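Local coordinates for malonyl CoA-acyl carrier protein transacylase (Bartonella henselae, PDB 3QAT) that probably transfers the malonyl group from malonyl-CoA to the acyl carrier protein, supplying the extender unit for fatty acid biosynthesis, at residues A[5-11]-A[275-281]. Residues are numbered along the deposited sequence.
Sequences MGAAFTF and VNTLFEI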
ATOM      1  N   MET A   5      -0.821  -6.560  24.842  1.00 38.11           N
ATOM      2  CA  MET A   5      -1.985  -5.796  24.297  1.00 37.39           C
ATOM      3  C   MET A   5      -2.396  -6.240  22.880  1.00 35.08           C
ATOM      4  O   MET A   5      -2.372  -7.438  22.569  1.00 36.48           O
ATOM      5  CB  MET A   5      -1.753  -4.273  24.384  1.00 38.19           C
ATOM      6  CG  MET A   5      -0.300  -3.826  24.227  1.00 41.22           C
ATOM      7  SD  MET A   5      -0.107  -2.027  24.137  1.00 48.85           S
ATOM      8  CE  MET A   5       1.679  -1.851  24.215  1.00 46.85           C
ATOM      9  N   GLY A   6      -2.762  -5.278  22.031  1.00 31.55           N
ATOM     10  CA  GLY A   6      -3.512  -5.555  20.816  1.00 26.20           C
ATOM     11  C   GLY A   6      -2.716  -5.736  19.537  1.00 22.72           C
ATOM     12  O   GLY A   6      -1.483  -5.747  19.530  1.00 20.55           O
ATOM     13  N   ALA A   7      -3.458  -5.892  18.449  1.00 19.28           N
ATOM     14  CA  ALA A   7      -2.873  -6.196  17.145  1.00 17.49           C
ATOM     15  C   ALA A   7      -3.434  -5.252  16.104  1.00 15.88           C
ATOM     16  O   ALA A   7      -4.572  -4.772  16.208  1.00 15.35           O
ATOM     17  CB  ALA A   7      -3.206  -7.633  16.752  1.00 17.39           C
ATOM     18  N   ALA A   8      -2.610  -4.974  15.101  1.00 13.07           N
ATOM     19  CA  ALA A   8      -3.072  -4.268  13.916  1.00 11.01           C
ATOM     20  C   ALA A   8      -2.714  -5.110  12.712  1.00 10.68           C
ATOM     21  O   ALA A   8      -1.697  -5.825  12.716  1.00 11.17           O
ATOM     22  CB  ALA A   8      -2.430  -2.891  13.819  1.00 11.75           C
ATOM     23  N   PHE A   9      -3.561  -5.037  11.688  1.00  9.26           N
ATOM     24  CA  PHE A   9      -3.238  -5.676  10.394  1.00  8.80           C
ATOM     25  C   PHE A   9      -2.807  -4.577   9.415  1.00  9.20           C
ATOM     26  O   PHE A   9      -3.529  -3.579   9.212  1.00  9.29           O
ATOM     27  CB  PHE A   9      -4.486  -6.380   9.831  1.00  9.46           C
ATOM     28  CG  PHE A   9      -4.748  -7.757  10.389  1.00  9.48           C
ATOM     29  CD1 PHE A   9      -4.076  -8.253  11.529  1.00 10.63           C
ATOM     30  CD2 PHE A   9      -5.694  -8.577   9.760  1.00 12.04           C
ATOM     31  CE1 PHE A   9      -4.348  -9.533  12.014  1.00 11.21           C
ATOM     32  CE2 PHE A   9      -5.990  -9.856  10.248  1.00 11.45           C
ATOM     33  CZ  PHE A   9      -5.309 -10.343  11.377  1.00 13.36           C
ATOM     34  N   THR A  10      -1.664  -4.788   8.754  1.00  8.65           N
ATOM     35  CA  THR A  10      -1.152  -3.832   7.767  1.00  9.04           C
ATOM     36  C   THR A  10      -1.034  -4.542   6.426  1.00  9.13           C
ATOM     37  O   THR A  10      -0.757  -5.750   6.375  1.00  9.62           O
ATOM     38  CB  THR A  10       0.215  -3.217   8.164  1.00  9.65           C
ATOM     39  OG1 THR A  10       1.214  -4.238   8.242  1.00  9.99           O
ATOM     40  CG2 THR A  10       0.119  -2.492   9.532  1.00 10.06           C
ATOM     41  N   PHE A  11      -1.278  -3.793   5.350  1.00  6.86           N
ATOM     42  CA  PHE A  11      -1.401  -4.386   4.016  1.00  6.60           C
ATOM     43  C   PHE A  11      -0.412  -3.758   3.065  1.00  6.76           C
ATOM     44  O   PHE A  11      -0.381  -2.534   2.915  1.00  7.09           O
ATOM     45  CB  PHE A  11      -2.860  -4.178   3.531  1.00  6.00           C
ATOM     46  CG  PHE A  11      -3.869  -4.952   4.351  1.00  7.35           C
ATOM     47  CD1 PHE A  11      -4.319  -4.466   5.593  1.00  7.09           C
ATOM     48  CD2 PHE A  11      -4.327  -6.190   3.916  1.00  8.28           C
ATOM     49  CE1 PHE A  11      -5.256  -5.209   6.355  1.00  8.54           C
ATOM     50  CE2 PHE A  11      -5.242  -6.944   4.666  1.00  9.08           C
ATOM     51  CZ  PHE A  11      -5.710  -6.453   5.894  1.00  8.47           C
ATOM     52  N   VAL A 275      -1.426  -1.066  20.680  1.00 19.38           N
ATOM     53  CA  VAL A 275      -1.026  -2.212  19.849  1.00 18.78           C
ATOM     54  C   VAL A 275       0.452  -2.560  20.024  1.00 18.43           C
ATOM     55  O   VAL A 275       1.313  -1.684  19.928  1.00 18.39           O
ATOM     56  CB  VAL A 275      -1.335  -1.931  18.349  1.00 17.36           C
ATOM     57  CG1 VAL A 275      -0.766  -3.025  17.438  1.00 18.39           C
ATOM     58  CG2 VAL A 275      -2.840  -1.780  18.120  1.00 17.65           C
ATOM     59  N   ASN A 276       0.733  -3.839  20.263  1.00 18.74           N
ATOM     60  CA  ASN A 276       2.111  -4.321  20.375  1.00 20.66           C
ATOM     61  C   ASN A 276       2.546  -5.320  19.299  1.00 19.53           C
ATOM     62  O   ASN A 276       3.701  -5.733  19.275  1.00 20.47           O
ATOM     63  CB  ASN A 276       2.446  -4.825  21.805  1.00 22.31           C
ATOM     64  CG  ASN A 276       1.684  -6.110  22.225  1.00 26.21           C
ATOM     65  OD1 ASN A 276       1.862  -6.577  23.369  1.00 32.55           O
ATOM     66  ND2 ASN A 276       0.838  -6.666  21.347  1.00 25.54           N
ATOM     67  N   THR A 277       1.618  -5.703  18.417  1.00 18.38           N
ATOM     68  CA  THR A 277       1.931  -6.678  17.383  1.00 16.94           C
ATOM     69  C   THR A 277       1.397  -6.164  16.051  1.00 15.10           C
ATOM     70  O   THR A 277       0.214  -5.886  15.935  1.00 14.51           O
ATOM     71  CB  THR A 277       1.329  -8.077  17.674  1.00 17.80           C
ATOM     72  OG1 THR A 277       1.789  -8.540  18.949  1.00 19.70           O
ATOM     73  CG2 THR A 277       1.780  -9.088  16.627  1.00 18.45           C
ATOM     74  N   LEU A 278       2.282  -6.047  15.069  1.00 14.29           N
ATOM     75  CA  LEU A 278       1.886  -5.583  13.736  1.00 14.00           C
ATOM     76  C   LEU A 278       2.017  -6.735  12.769  1.00 13.46           C
ATOM     77  O   LEU A 278       3.133  -7.234  12.565  1.00 13.83           O
ATOM     78  CB  LEU A 278       2.831  -4.471  13.272  1.00 14.12           C
ATOM     79  CG  LEU A 278       2.839  -3.151  14.034  1.00 18.04           C
ATOM     80  CD1 LEU A 278       4.106  -2.390  13.651  1.00 21.94           C
ATOM     81  CD2 LEU A 278       1.627  -2.325  13.675  1.00 20.38           C
ATOM     82  N   PHE A 279       0.903  -7.135  12.162  1.00 11.84           N
ATOM     83  CA  PHE A 279       0.905  -8.217  11.192  1.00 10.90           C
ATOM     84  C   PHE A 279       0.924  -7.586   9.793  1.00 10.43           C
ATOM     85  O   PHE A 279       0.247  -6.591   9.575  1.00 11.23           O
ATOM     86  CB  PHE A 279      -0.353  -9.072  11.334  1.00 10.48           C
ATOM     87  CG  PHE A 279      -0.399  -9.880  12.588  1.00 11.99           C
ATOM     88  CD1 PHE A 279       0.294 -11.078  12.682  1.00 15.25           C
ATOM     89  CD2 PHE A 279      -1.148  -9.433  13.671  1.00 13.61           C
ATOM     90  CE1 PHE A 279       0.220 -11.848  13.859  1.00 17.58           C
ATOM     91  CE2 PHE A 279      -1.219 -10.173  14.834  1.00 16.62           C
ATOM     92  CZ  PHE A 279      -0.548 -11.389  14.920  1.00 16.26           C
ATOM     93  N   GLU A 280       1.744  -8.150   8.916  1.00  8.94           N
ATOM     94  CA  GLU A 280       1.768  -7.806   7.479  1.00  8.07           C
ATOM     95  C   GLU A 280       1.032  -8.922   6.717  1.00  8.70           C
ATOM     96  O   GLU A 280       1.500 -10.069   6.648  1.00  9.52           O
ATOM     97  CB  GLU A 280       3.228  -7.683   7.001  1.00  7.53           C
ATOM     98  CG  GLU A 280       3.326  -7.360   5.499  1.00  7.36           C
ATOM     99  CD  GLU A 280       4.733  -6.956   5.054  1.00  7.16           C
ATOM    100  OE1 GLU A 280       5.722  -7.271   5.790  1.00  8.40           O
ATOM    101  OE2 GLU A 280       4.825  -6.269   3.985  1.00  9.09           O
ATOM    102  N   ILE A 281      -0.111  -8.564   6.137  1.00  7.57           N
ATOM    103  CA  ILE A 281      -1.014  -9.547   5.562  1.00  8.19           C
ATOM    104  C   ILE A 281      -0.833  -9.597   4.056  1.00  7.37           C
ATOM    105  O   ILE A 281      -1.123  -8.621   3.376  1.00  7.92           O
ATOM    106  CB  ILE A 281      -2.492  -9.153   5.861  1.00  7.97           C
ATOM    107  CG1 ILE A 281      -2.766  -8.976   7.366  1.00 10.27           C
ATOM    108  CG2 ILE A 281      -3.452 -10.200   5.256  1.00  9.75           C
ATOM    109  CD1 ILE A 281      -2.481 -10.241   8.210  1.00 13.15           C
TER
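Ile281 lays its CD1 methyl squarely over the face of the Phe9 ring, 3.9 Å from the ring centroid, while its CB sits off-centre over the Phe11 ring; a branched aliphatic side chain suits this position because it can offer C–H groups to two aromatic faces at once. On the same face of the sheet Phe9 CE1 meets Phe279 CD2 at 3.6 Å, the rings 80° apart in plane, and the small Ala7 leaves room for the Phe279 ring, with Ala7 CB 3.8 Å from Phe279 CE2. Helix 306-316 packs against Phe279 and Ala7. The other face carries Ala8, Val275 and Leu278, which pack beneath helix 263-272.

Between these layers the strands run parallel, joined by the staggered ladder Ala8 N to Thr277 O (3.1 Å), Phe279 N to Ala8 O (3.0 Å), Thr10 N to Phe279 O (2.8 Å) and Ile281 N to Thr10 O (2.9 Å). Thr10 adds its hydroxyl, OG1 donating to Phe279 O at 2.9 Å, so a polar group is satisfied inside the core; the buried carboxylate of Glu280 is held by Thr288 and the backbone of Leu287. At the start of the ladder a beta bulge inserts Asn276: Gly6 O accepts from both Asn276 N (3.0 Å) and Thr277 N (3.3 Å), and the Asn276 side chain reaches back so that its OD1 accepts a hydrogen bond from Met5 N at 3.1 Å.

With strands 93-96 and 299-303 flanking the pair and helices covering both faces, this is the central parallel sheet of the alpha/beta acyltransferase core, where Phe11 touches the probable GxSxG nucleophile elbow.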